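Local coordinates for protein chlorella virus DNA ligase-adenylate (Chlorella virus, PDB 1FVI) that is an ATP-dependent DNA ligase, captured as its covalent AMP adduct, that probably seals nicks in DNA during replication and repair, at residues A192-I197 / I235-Y239; E229-S234 / R255-Q260. The protein carries 1 engineered substitution. One frame throughout, in Å; residues are numbered along the deposited sequence.

Contact 1 of 2, residues A192-I197 / I235-Y239; sequences AEATII and IEVDY
Strands 192-197 and 235-237 run antiparallel at a steep 126° between their directions, pairing at Ile-196 and Val-237, a non-hydrogen-bonded antiparallel pair of the five-stranded sheet in the OB-like domain of the ligase. Two backbone bonds flank that pair: Asp-238 N gives to Thr-195 O at 2.8 Å, and Ile-197 N gives to Glu-236 O at 3.1 Å. Between them the CA of Val-237 also turns its hydrogen toward Thr-195 O. On the face carrying Ile-196 and Val-237, Ile-196 CG1 lies loosely beside CG1 of Val-237 and CD1 of Ile-235, each at 4.4 Å. The packing tightens at Ala-194, whose CB sits 3.5 Å from Val-237 CB. Past Val-237 the chain leaves the strand, and Tyr-239, with CG anti to its own N (chi1 -168°), carries its ring on toward the Ala-192 end of strand 192-197. There its hydroxyl bonds Tyr-274 and its ring meets Phe-272 edge-to-face, both on the adjoining strand 269-275. The ring passes Ala-192 with CE1 3.7 Å from the methyl CB, while its CD1 approaches Glu-193 O to 3.0 Å.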
loop_
_atom_site.group_PDB
_atom_site.type_symbol
_atom_site.label_atom_id
_atom_site.label_comp_id
_atom_site.label_asym_id
_atom_site.label_seq_id
_atom_site.Cartn_x
_atom_site.Cartn_y
_atom_site.Cartn_z
ATOM N N ALA A 192 -7.695 11.100 -13.573
ATOM C CA ALA A 192 -8.151 11.477 -14.901
ATOM C C ALA A 192 -8.701 10.257 -15.651
ATOM O O ALA A 192 -8.559 9.111 -15.209
ATOM C CB ALA A 192 -7.011 12.132 -15.684
ATOM N N GLU A 193 -9.369 10.523 -16.766
ATOM C CA GLU A 193 -9.951 9.471 -17.587
ATOM C C GLU A 193 -9.477 9.618 -19.020
ATOM O O GLU A 193 -9.240 10.725 -19.499
ATOM C CB GLU A 193 -11.484 9.529 -17.553
ATOM C CG GLU A 193 -12.112 8.891 -16.349
ATOM C CD GLU A 193 -13.616 9.088 -16.312
ATOM O OE1 GLU A 193 -14.257 9.042 -17.386
ATOM O OE2 GLU A 193 -14.164 9.289 -15.206
ATOM N N ALA A 194 -9.373 8.489 -19.706
ATOM C CA ALA A 194 -8.932 8.473 -21.083
ATOM C C ALA A 194 -9.639 7.353 -21.841
ATOM O O ALA A 194 -10.063 6.354 -21.252
ATOM C CB ALA A 194 -7.440 8.290 -21.133
ATOM N N THR A 195 -9.835 7.555 -23.137
ATOM C CA THR A 195 -10.482 6.544 -23.950
ATOM C C THR A 195 -9.392 5.680 -24.574
ATOM O O THR A 195 -8.372 6.205 -25.021
ATOM C CB THR A 195 -11.342 7.189 -25.066
ATOM O OG1 THR A 195 -12.438 7.895 -24.473
ATOM C CG2 THR A 195 -11.885 6.128 -26.032
ATOM N N ILE A 196 -9.585 4.362 -24.555
ATOM C CA ILE A 196 -8.617 3.443 -25.143
ATOM C C ILE A 196 -8.791 3.449 -26.662
ATOM O O ILE A 196 -9.918 3.401 -27.158
ATOM C CB ILE A 196 -8.847 2.012 -24.656
ATOM C CG1 ILE A 196 -8.814 1.975 -23.128
ATOM C CG2 ILE A 196 -7.795 1.071 -25.252
ATOM C CD1 ILE A 196 -9.323 0.669 -22.540
ATOM N N ILE A 197 -7.681 3.528 -27.393
ATOM C CA ILE A 197 -7.734 3.524 -28.853
ATOM C C ILE A 197 -7.019 2.315 -29.468
ATOM O O ILE A 197 -7.505 1.737 -30.433
ATOM C CB ILE A 197 -7.220 4.838 -29.452
ATOM C CG1 ILE A 197 -5.737 5.005 -29.198
ATOM C CG2 ILE A 197 -7.978 6.025 -28.851
ATOM C CD1 ILE A 197 -5.261 6.417 -29.464
ATOM N N ILE A 235 -1.369 0.172 -23.148
ATOM C CA ILE A 235 -2.555 0.629 -23.840
ATOM C C ILE A 235 -2.324 2.098 -24.188
ATOM O O ILE A 235 -1.696 2.836 -23.420
ATOM C CB ILE A 235 -3.833 0.475 -23.002
ATOM C CG1 ILE A 235 -3.722 1.237 -21.673
ATOM C CG2 ILE A 235 -4.139 -0.988 -22.798
ATOM C CD1 ILE A 235 -5.064 1.349 -20.925
ATOM N N GLU A 236 -2.728 2.479 -25.397
ATOM C CA GLU A 236 -2.583 3.848 -25.868
ATOM C C GLU A 236 -3.938 4.488 -25.677
ATOM O O GLU A 236 -4.966 3.904 -26.046
ATOM C CB GLU A 236 -2.126 3.873 -27.327
ATOM C CG GLU A 236 -0.699 3.357 -27.531
ATOM C CD GLU A 236 -0.490 1.917 -27.041
ATOM O OE1 GLU A 236 -1.311 1.044 -27.399
ATOM O OE2 GLU A 236 0.492 1.661 -26.300
ATOM N N VAL A 237 -3.937 5.672 -25.066
ATOM C CA VAL A 237 -5.176 6.367 -24.751
ATOM C C VAL A 237 -5.272 7.790 -25.270
ATOM O O VAL A 237 -4.259 8.445 -25.473
ATOM C CB VAL A 237 -5.414 6.357 -23.221
ATOM C CG1 VAL A 237 -5.553 4.910 -22.734
ATOM C CG2 VAL A 237 -4.256 7.056 -22.505
ATOM N N ASP A 238 -6.505 8.268 -25.450
ATOM C CA ASP A 238 -6.742 9.612 -25.962
ATOM C C ASP A 238 -6.570 10.724 -24.945
ATOM O O ASP A 238 -5.714 11.576 -25.126
ATOM C CB ASP A 238 -8.117 9.741 -26.649
ATOM C CG ASP A 238 -8.334 11.127 -27.309
ATOM O OD1 ASP A 238 -7.975 11.322 -28.487
ATOM O OD2 ASP A 238 -8.888 12.024 -26.648
ATOM N N TYR A 239 -7.396 10.761 -23.908
ATOM C CA TYR A 239 -7.274 11.847 -22.918
ATOM C C TYR A 239 -7.290 13.266 -23.535
ATOM O O TYR A 239 -6.240 13.905 -23.718
ATOM C CB TYR A 239 -6.018 11.698 -22.050
ATOM C CG TYR A 239 -6.019 12.621 -20.851
ATOM C CD1 TYR A 239 -7.194 12.854 -20.126
ATOM C CD2 TYR A 239 -4.861 13.279 -20.450
ATOM C CE1 TYR A 239 -7.214 13.725 -19.031
ATOM C CE2 TYR A 239 -4.868 14.151 -19.357
ATOM C CZ TYR A 239 -6.045 14.366 -18.659
ATOM O OH TYR A 239 -6.049 15.221 -17.586
#

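Contact 2 of 2, residues E229-S234 / R255-Q260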
loop_
_atom_site.group_PDB
_atom_site.type_symbol
_atom_site.label_atom_id
_atom_site.label_comp_id
_atom_site.label_asym_id
_atom_site.label_seq_id
_atom_site.Cartn_x
_atom_site.Cartn_y
_atom_site.Cartn_z
ATOM N N GLU A 229 0.573 -17.801 -25.860
ATOM C CA GLU A 229 -0.240 -16.596 -25.864
ATOM C C GLU A 229 0.455 -15.369 -25.267
ATOM O O GLU A 229 1.219 -15.471 -24.299
ATOM C CB GLU A 229 -1.564 -16.869 -25.153
ATOM C CG GLU A 229 -2.784 -16.388 -25.918
ATOM C CD GLU A 229 -3.997 -17.277 -25.698
ATOM O OE1 GLU A 229 -4.170 -17.776 -24.566
ATOM O OE2 GLU A 229 -4.770 -17.484 -26.661
ATOM N N ASP A 230 0.241 -14.226 -25.913
ATOM C CA ASP A 230 0.818 -12.961 -25.471
ATOM C C ASP A 230 -0.212 -12.221 -24.615
ATOM O O ASP A 230 -1.392 -12.593 -24.568
ATOM C CB ASP A 230 1.177 -12.116 -26.692
ATOM C CG ASP A 230 2.290 -11.116 -26.423
ATOM O OD1 ASP A 230 2.582 -10.814 -25.246
ATOM O OD2 ASP A 230 2.881 -10.629 -27.412
ATOM N N VAL A 231 0.256 -11.197 -23.908
ATOM C CA VAL A 231 -0.588 -10.368 -23.055
ATOM C C VAL A 231 -0.308 -8.904 -23.394
ATOM O O VAL A 231 0.647 -8.591 -24.131
ATOM C CB VAL A 231 -0.303 -10.619 -21.552
ATOM C CG1 VAL A 231 -0.500 -12.101 -21.217
ATOM C CG2 VAL A 231 1.111 -10.171 -21.187
ATOM N N MET A 232 -1.155 -8.014 -22.886
ATOM C CA MET A 232 -0.994 -6.588 -23.151
ATOM C C MET A 232 0.214 -5.995 -22.409
ATOM O O MET A 232 0.475 -6.322 -21.244
ATOM C CB MET A 232 -2.292 -5.830 -22.824
ATOM C CG MET A 232 -2.198 -4.305 -22.938
ATOM S SD MET A 232 -1.600 -3.463 -21.429
ATOM C CE MET A 232 -3.074 -3.573 -20.484
ATOM N N GLY A 233 0.993 -5.192 -23.131
ATOM C CA GLY A 233 2.158 -4.557 -22.545
ATOM C C GLY A 233 1.787 -3.137 -22.169
ATOM O O GLY A 233 2.127 -2.657 -21.087
ATOM N N SER A 234 1.087 -2.457 -23.072
ATOM C CA SER A 234 0.648 -1.092 -22.821
ATOM C C SER A 234 -0.596 -0.790 -23.637
ATOM O O SER A 234 -0.886 -1.464 -24.634
ATOM C CB SER A 234 1.744 -0.072 -23.178
ATOM O OG SER A 234 1.866 0.111 -24.585
ATOM N N ARG A 255 -3.589 -7.838 -17.901
ATOM C CA ARG A 255 -2.845 -7.853 -19.162
ATOM C C ARG A 255 -3.329 -8.935 -20.140
ATOM O O ARG A 255 -3.390 -8.702 -21.357
ATOM C CB ARG A 255 -1.357 -8.014 -18.895
ATOM C CG ARG A 255 -0.762 -6.907 -18.060
ATOM C CD ARG A 255 0.758 -7.016 -18.053
ATOM N NE ARG A 255 1.376 -5.911 -17.333
ATOM C CZ ARG A 255 1.794 -4.787 -17.902
ATOM N NH1 ARG A 255 1.666 -4.623 -19.205
ATOM N NH2 ARG A 255 2.329 -3.830 -17.160
ATOM N N ARG A 256 -3.666 -10.110 -19.605
ATOM C CA ARG A 256 -4.169 -11.216 -20.415
ATOM C C ARG A 256 -5.590 -10.910 -20.897
ATOM O O ARG A 256 -5.876 -10.998 -22.089
ATOM C CB ARG A 256 -4.140 -12.510 -19.603
ATOM C CG ARG A 256 -4.769 -13.723 -20.284
ATOM C CD ARG A 256 -6.145 -14.038 -19.699
ATOM N NE ARG A 256 -6.082 -14.311 -18.264
ATOM C CZ ARG A 256 -6.117 -15.527 -17.727
ATOM N NH1 ARG A 256 -6.218 -16.604 -18.499
ATOM N NH2 ARG A 256 -6.048 -15.666 -16.411
ATOM N N ASP A 257 -6.463 -10.488 -19.985
ATOM C CA ASP A 257 -7.845 -10.159 -20.351
ATOM C C ASP A 257 -7.931 -9.066 -21.410
ATOM O O ASP A 257 -8.621 -9.231 -22.419
ATOM C CB ASP A 257 -8.664 -9.775 -19.115
ATOM C CG ASP A 257 -8.908 -10.953 -18.199
ATOM O OD1 ASP A 257 -8.674 -12.099 -18.637
ATOM O OD2 ASP A 257 -9.335 -10.733 -17.046
ATOM N N PHE A 258 -7.242 -7.952 -21.161
ATOM C CA PHE A 258 -7.196 -6.835 -22.099
ATOM C C PHE A 258 -6.779 -7.329 -23.493
ATOM O O PHE A 258 -7.429 -6.979 -24.473
ATOM C CB PHE A 258 -6.210 -5.756 -21.616
ATOM C CG PHE A 258 -6.827 -4.714 -20.717
ATOM C CD1 PHE A 258 -6.234 -4.385 -19.501
ATOM C CD2 PHE A 258 -7.974 -4.020 -21.107
ATOM C CE1 PHE A 258 -6.766 -3.375 -18.685
ATOM C CE2 PHE A 258 -8.516 -3.005 -20.299
ATOM C CZ PHE A 258 -7.904 -2.686 -19.085
ATOM N N TRP A 259 -5.754 -8.194 -23.562
ATOM C CA TRP A 259 -5.249 -8.739 -24.836
ATOM C C TRP A 259 -6.092 -9.821 -25.519
ATOM O O TRP A 259 -6.152 -9.874 -26.742
ATOM C CB TRP A 259 -3.829 -9.275 -24.685
ATOM C CG TRP A 259 -3.145 -9.512 -26.014
ATOM C CD1 TRP A 259 -2.878 -10.717 -26.606
ATOM C CD2 TRP A 259 -2.613 -8.510 -26.892
ATOM N NE1 TRP A 259 -2.204 -10.526 -27.791
ATOM C CE2 TRP A 259 -2.030 -9.181 -27.991
ATOM C CE3 TRP A 259 -2.571 -7.109 -26.857
ATOM C CZ2 TRP A 259 -1.413 -8.497 -29.044
ATOM C CZ3 TRP A 259 -1.955 -6.429 -27.907
ATOM C CH2 TRP A 259 -1.385 -7.126 -28.985
ATOM N N GLN A 260 -6.686 -10.715 -24.739
ATOM C CA GLN A 260 -7.513 -11.769 -25.303
ATOM C C GLN A 260 -8.818 -11.182 -25.845
ATOM O O GLN A 260 -9.347 -11.648 -26.856
ATOM C CB GLN A 260 -7.806 -12.842 -24.256
ATOM C CG GLN A 260 -6.574 -13.573 -23.757
ATOM C CD GLN A 260 -5.776 -14.218 -24.879
ATOM O OE1 GLN A 260 -4.555 -14.044 -24.973
ATOM N NE2 GLN A 260 -6.461 -14.979 -25.731
HETATM O O HOH W 1 -2.735 -14.211 -22.809
#
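The helix that the OB fold places between its third and fourth strands meets the second strand here, away from the AMP pocket: helix 252-260 follows strand 244-246, and its residues 255-260 cross strand 232-234 at 98°. The backbones join where Met-232 N donates to Arg-255 O at 2.8 Å. This oxygen also takes the helical bond from Trp-259 N, and the two donors come from opposite faces of its carbonyl plane. Arg-255 returns the grip with its side chain. Extended from CG to NE, it runs past the strand until NH1 bonds both Met-232 O (2.9 Å) and Gly-233 O (2.8 Å). Both oxygens lie in the guanidinium plane, and NH2 holds Gly-247 O, so three carbonyls fix the group's rotation. Met-232 bends at chi2 and chi3, which brings its CE to 3.4 Å from CD1 of Phe-258 as the two side chains lie side by side. Trp-259 sets one indole face against the chain at Val-231, whose N lies over it, and CD1 of the indole comes 3.1 Å from Asp-230 O. That oxygen accepts from a water, which also donates to Gln-260 OE1 at 2.8 Å. Val-231 N donates to Asp-230 OD1, which also accepts from Phe-203 N. Beyond the two segments, strand 190-201 runs beside this part of strand 232-237, with Gly-233 and Ser-234 forming a classic beta bulge against Thr-200, and it underlies the helix by packing Met-199 against Phe-258 and Ala-201 against Trp-259.

How the contacts relate
Strand 232-237 is common to both contacts: residues 229-234 enter contact 2 and residues 235-239 follow directly into contact 1, with the centres about 16 Å apart. In contact 1 the strand's end lies against strand 190-201 as a sheet neighbour; in contact 2 its beginning meets helix 252-260. The same long strand 190-201 accompanies it throughout, and a hydrogen bond between Ser-234 OG and Glu-236 OE2 spans the junction between the segments. The segments alternate along the sequence, so the loops closed by the two contacts overlap. Both centres lie about 25 Å from the centre of the chain, on the same side, and neither contact touches the annotated AMP-binding residues.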